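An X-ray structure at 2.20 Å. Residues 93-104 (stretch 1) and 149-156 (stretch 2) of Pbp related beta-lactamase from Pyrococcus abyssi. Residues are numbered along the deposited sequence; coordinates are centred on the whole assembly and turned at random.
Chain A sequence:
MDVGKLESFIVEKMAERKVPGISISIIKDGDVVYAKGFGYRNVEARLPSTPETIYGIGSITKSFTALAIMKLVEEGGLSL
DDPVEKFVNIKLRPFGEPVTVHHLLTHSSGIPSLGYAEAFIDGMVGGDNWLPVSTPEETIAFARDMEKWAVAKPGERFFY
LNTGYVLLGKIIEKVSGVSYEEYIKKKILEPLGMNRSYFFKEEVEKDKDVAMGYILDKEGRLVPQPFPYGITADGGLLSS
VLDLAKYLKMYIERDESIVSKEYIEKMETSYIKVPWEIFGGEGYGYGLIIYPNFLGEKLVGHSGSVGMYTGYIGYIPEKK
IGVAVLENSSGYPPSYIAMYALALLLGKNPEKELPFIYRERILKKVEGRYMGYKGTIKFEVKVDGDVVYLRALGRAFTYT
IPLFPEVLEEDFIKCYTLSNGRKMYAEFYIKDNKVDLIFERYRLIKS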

# COMPACT_ATOMS: atom_id res chain seq x y z
N ARG A 93 -25.45 -5.61 -48.59
CA ARG A 93 -26.73 -5.24 -49.18
C ARG A 93 -27.74 -5.20 -48.04
O ARG A 93 -28.78 -5.86 -48.09
CB ARG A 93 -27.14 -6.29 -50.23
CG ARG A 93 -28.28 -5.86 -51.16
CD ARG A 93 -28.76 -7.00 -52.08
NE ARG A 93 -27.73 -7.47 -53.01
CZ ARG A 93 -27.32 -6.80 -54.08
NH1 ARG A 93 -27.84 -5.62 -54.38
NH2 ARG A 93 -26.38 -7.30 -54.86
N PRO A 94 -27.45 -4.42 -46.99
CA PRO A 94 -28.36 -4.32 -45.85
C PRO A 94 -29.76 -3.83 -46.22
O PRO A 94 -29.91 -2.92 -47.04
CB PRO A 94 -27.63 -3.36 -44.92
CG PRO A 94 -26.96 -2.43 -45.89
CD PRO A 94 -26.39 -3.40 -46.90
N PHE A 95 -30.78 -4.43 -45.62
CA PHE A 95 -32.15 -4.04 -45.90
C PHE A 95 -32.45 -4.13 -47.40
O PHE A 95 -33.20 -3.32 -47.94
CB PHE A 95 -32.41 -2.62 -45.39
CG PHE A 95 -32.13 -2.45 -43.93
CD1 PHE A 95 -32.90 -3.13 -42.97
CD2 PHE A 95 -31.07 -1.65 -43.50
CE1 PHE A 95 -32.61 -3.01 -41.61
CE2 PHE A 95 -30.77 -1.53 -42.13
CZ PHE A 95 -31.54 -2.21 -41.18
N GLY A 96 -31.83 -5.10 -48.06
CA GLY A 96 -32.05 -5.29 -49.48
C GLY A 96 -31.47 -4.27 -50.45
O GLY A 96 -31.57 -4.47 -51.66
N GLU A 97 -30.89 -3.19 -49.95
CA GLU A 97 -30.31 -2.16 -50.81
C GLU A 97 -28.78 -2.23 -50.81
O GLU A 97 -28.14 -2.29 -49.76
CB GLU A 97 -30.76 -0.77 -50.34
CG GLU A 97 -32.22 -0.42 -50.63
CD GLU A 97 -32.53 -0.45 -52.13
OE1 GLU A 97 -31.64 -0.05 -52.92
OE2 GLU A 97 -33.66 -0.85 -52.50
N PRO A 98 -28.16 -2.20 -52.01
CA PRO A 98 -26.71 -2.26 -52.19
C PRO A 98 -25.87 -1.06 -51.75
O PRO A 98 -26.25 0.10 -51.92
CB PRO A 98 -26.56 -2.52 -53.69
CG PRO A 98 -27.76 -1.79 -54.26
CD PRO A 98 -28.85 -2.23 -53.31
N VAL A 99 -24.70 -1.36 -51.17
CA VAL A 99 -23.76 -0.32 -50.74
C VAL A 99 -22.88 -0.05 -51.96
O VAL A 99 -22.33 -0.99 -52.55
CB VAL A 99 -22.87 -0.81 -49.57
CG1 VAL A 99 -21.75 0.19 -49.33
CG2 VAL A 99 -23.70 -0.98 -48.30
N THR A 100 -22.75 1.22 -52.34
CA THR A 100 -21.95 1.58 -53.52
C THR A 100 -20.61 2.22 -53.16
O THR A 100 -20.38 2.58 -52.01
CB THR A 100 -22.70 2.57 -54.40
OG1 THR A 100 -22.83 3.82 -53.71
CG2 THR A 100 -24.09 2.04 -54.76
N VAL A 101 -19.75 2.36 -54.17
CA VAL A 101 -18.43 2.97 -53.98
C VAL A 101 -18.61 4.38 -53.42
O VAL A 101 -17.78 4.88 -52.67
CB VAL A 101 -17.66 3.07 -55.32
CG1 VAL A 101 -16.29 3.70 -55.08
CG2 VAL A 101 -17.50 1.69 -55.94
N HIS A 102 -19.72 5.01 -53.81
CA HIS A 102 -20.05 6.36 -53.37
C HIS A 102 -20.37 6.33 -51.88
O HIS A 102 -19.91 7.20 -51.13
CB HIS A 102 -21.26 6.88 -54.14
CG HIS A 102 -21.81 8.16 -53.62
ND1 HIS A 102 -21.16 9.37 -53.78
CD2 HIS A 102 -22.93 8.43 -52.91
CE1 HIS A 102 -21.86 10.32 -53.20
NE2 HIS A 102 -22.94 9.78 -52.66
N HIS A 103 -21.17 5.35 -51.46
CA HIS A 103 -21.53 5.22 -50.05
C HIS A 103 -20.28 5.11 -49.17
O HIS A 103 -20.18 5.78 -48.14
CB HIS A 103 -22.43 3.99 -49.83
CG HIS A 103 -23.77 4.09 -50.48
ND1 HIS A 103 -24.55 5.23 -50.45
CD2 HIS A 103 -24.50 3.17 -51.16
CE1 HIS A 103 -25.68 5.01 -51.08
NE2 HIS A 103 -25.68 3.77 -51.52
N LEU A 104 -19.34 4.26 -49.57
CA LEU A 104 -18.11 4.07 -48.80
C LEU A 104 -17.30 5.35 -48.71
O LEU A 104 -16.76 5.69 -47.66
CB LEU A 104 -17.24 2.97 -49.42
CG LEU A 104 -17.77 1.53 -49.49
CD1 LEU A 104 -16.72 0.63 -50.13
CD2 LEU A 104 -18.12 1.04 -48.09
N TRP A 149 -24.54 -5.44 -39.08
CA TRP A 149 -24.30 -4.34 -38.16
C TRP A 149 -25.04 -3.06 -38.55
O TRP A 149 -25.28 -2.20 -37.71
CB TRP A 149 -22.79 -4.08 -38.10
CG TRP A 149 -22.32 -3.26 -36.95
CD1 TRP A 149 -21.66 -2.06 -37.02
CD2 TRP A 149 -22.38 -3.60 -35.56
NE1 TRP A 149 -21.31 -1.64 -35.76
CE2 TRP A 149 -21.74 -2.57 -34.85
CE3 TRP A 149 -22.92 -4.68 -34.85
CZ2 TRP A 149 -21.62 -2.58 -33.45
CZ3 TRP A 149 -22.80 -4.70 -33.46
CH2 TRP A 149 -22.15 -3.65 -32.78
N ALA A 150 -25.41 -2.96 -39.83
CA ALA A 150 -26.11 -1.79 -40.36
C ALA A 150 -27.32 -1.38 -39.52
O ALA A 150 -27.97 -2.22 -38.89
CB ALA A 150 -26.55 -2.06 -41.79
N VAL A 151 -27.62 -0.09 -39.51
CA VAL A 151 -28.75 0.44 -38.74
C VAL A 151 -29.66 1.30 -39.62
O VAL A 151 -30.81 1.55 -39.27
CB VAL A 151 -28.26 1.28 -37.56
CG1 VAL A 151 -27.47 0.41 -36.61
CG2 VAL A 151 -27.41 2.45 -38.06
N ALA A 152 -29.14 1.74 -40.77
CA ALA A 152 -29.93 2.54 -41.70
C ALA A 152 -29.62 2.09 -43.13
O ALA A 152 -28.64 1.38 -43.36
CB ALA A 152 -29.61 4.03 -41.53
N LYS A 153 -30.45 2.51 -44.09
CA LYS A 153 -30.23 2.16 -45.49
C LYS A 153 -29.06 2.97 -46.01
O LYS A 153 -28.80 4.06 -45.52
CB LYS A 153 -31.47 2.48 -46.34
CG LYS A 153 -32.66 1.58 -46.09
CD LYS A 153 -33.86 2.00 -46.92
CE LYS A 153 -35.10 1.19 -46.53
NZ LYS A 153 -36.34 1.69 -47.20
N PRO A 154 -28.35 2.45 -47.02
CA PRO A 154 -27.21 3.16 -47.60
C PRO A 154 -27.57 4.59 -48.02
O PRO A 154 -28.59 4.82 -48.67
CB PRO A 154 -26.86 2.29 -48.81
CG PRO A 154 -27.17 0.91 -48.32
CD PRO A 154 -28.50 1.11 -47.62
N GLY A 155 -26.73 5.54 -47.63
CA GLY A 155 -26.97 6.92 -48.00
C GLY A 155 -27.88 7.75 -47.11
O GLY A 155 -28.06 8.94 -47.38
N GLU A 156 -28.45 7.16 -46.08
CA GLU A 156 -29.33 7.92 -45.19
C GLU A 156 -28.59 8.58 -44.02
O GLU A 156 -28.99 9.65 -43.57
CB GLU A 156 -30.46 7.02 -44.65
CG GLU A 156 -31.31 6.37 -45.75
CD GLU A 156 -32.60 5.72 -45.23
OE1 GLU A 156 -32.56 5.13 -44.13
OE2 GLU A 156 -33.64 5.79 -45.93

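Residues 93-104 and 149-156 meet without a single hydrogen bond between them; the 444 Å² they bury rests on van der Waals packing and one CH-pi contact. Stretch 1 is loop until a helix begins at Val-101, and stretch 2 has no regular helix or strand. The two backbones run alongside in the same sense, with CA atoms 6.5 Å apart at Pro-94 and Ala-150, 5.8 Å at Val-99 and Pro-154, and 6.1 Å at His-103 and Gly-155.

Apolar contacts centre on Pro-154, the residue most covered by the other stretch. Its CG lies 4.1 Å from Pro-94 CG and 4.0 Å from Val-99 CG2, and also approaches the backbone, 3.6 Å from Glu-97 O. At the earlier end of the contact, Pro-94 CB meets Ala-150 CB at 3.6 Å, a close apolar contact between a proline ring carbon and a methyl group. The Phe-95 ring lies against the 150-153 backbone: its CE2 is 3.9 Å from Val-151 C and 3.8 Å from Ala-152 O, which sits at the ring edge, where the polarised C-H groups suit a carbonyl oxygen. Phe-95 CE2 also makes an apolar side-chain contact with Ala-150 CB at 4.3 Å.

The CH-pi contact joins Pro-154 to His-103. Pro-154 CB stands 3.5 Å from the centroid of the imidazole ring, 22° off its normal, so CB, over one face of the ring, brings its C-H bonds to the pi cloud.

Hydrogen bonds are found within each stretch. Thr-100 caps the helix, its OG1 accepting from His-103 N at 3.2 Å and, weakly, from His-102 N at 3.3 Å. In stretch 2, a type II turn from Lys-153 to Glu-156 is closed by Glu-156 N to Lys-153 O at 3.2 Å. Its Gly-155 has phi 86°, at which a CB would jam against the preceding carbonyl oxygen; an ideal CB would also lie 3.2 Å from His-103 CE1.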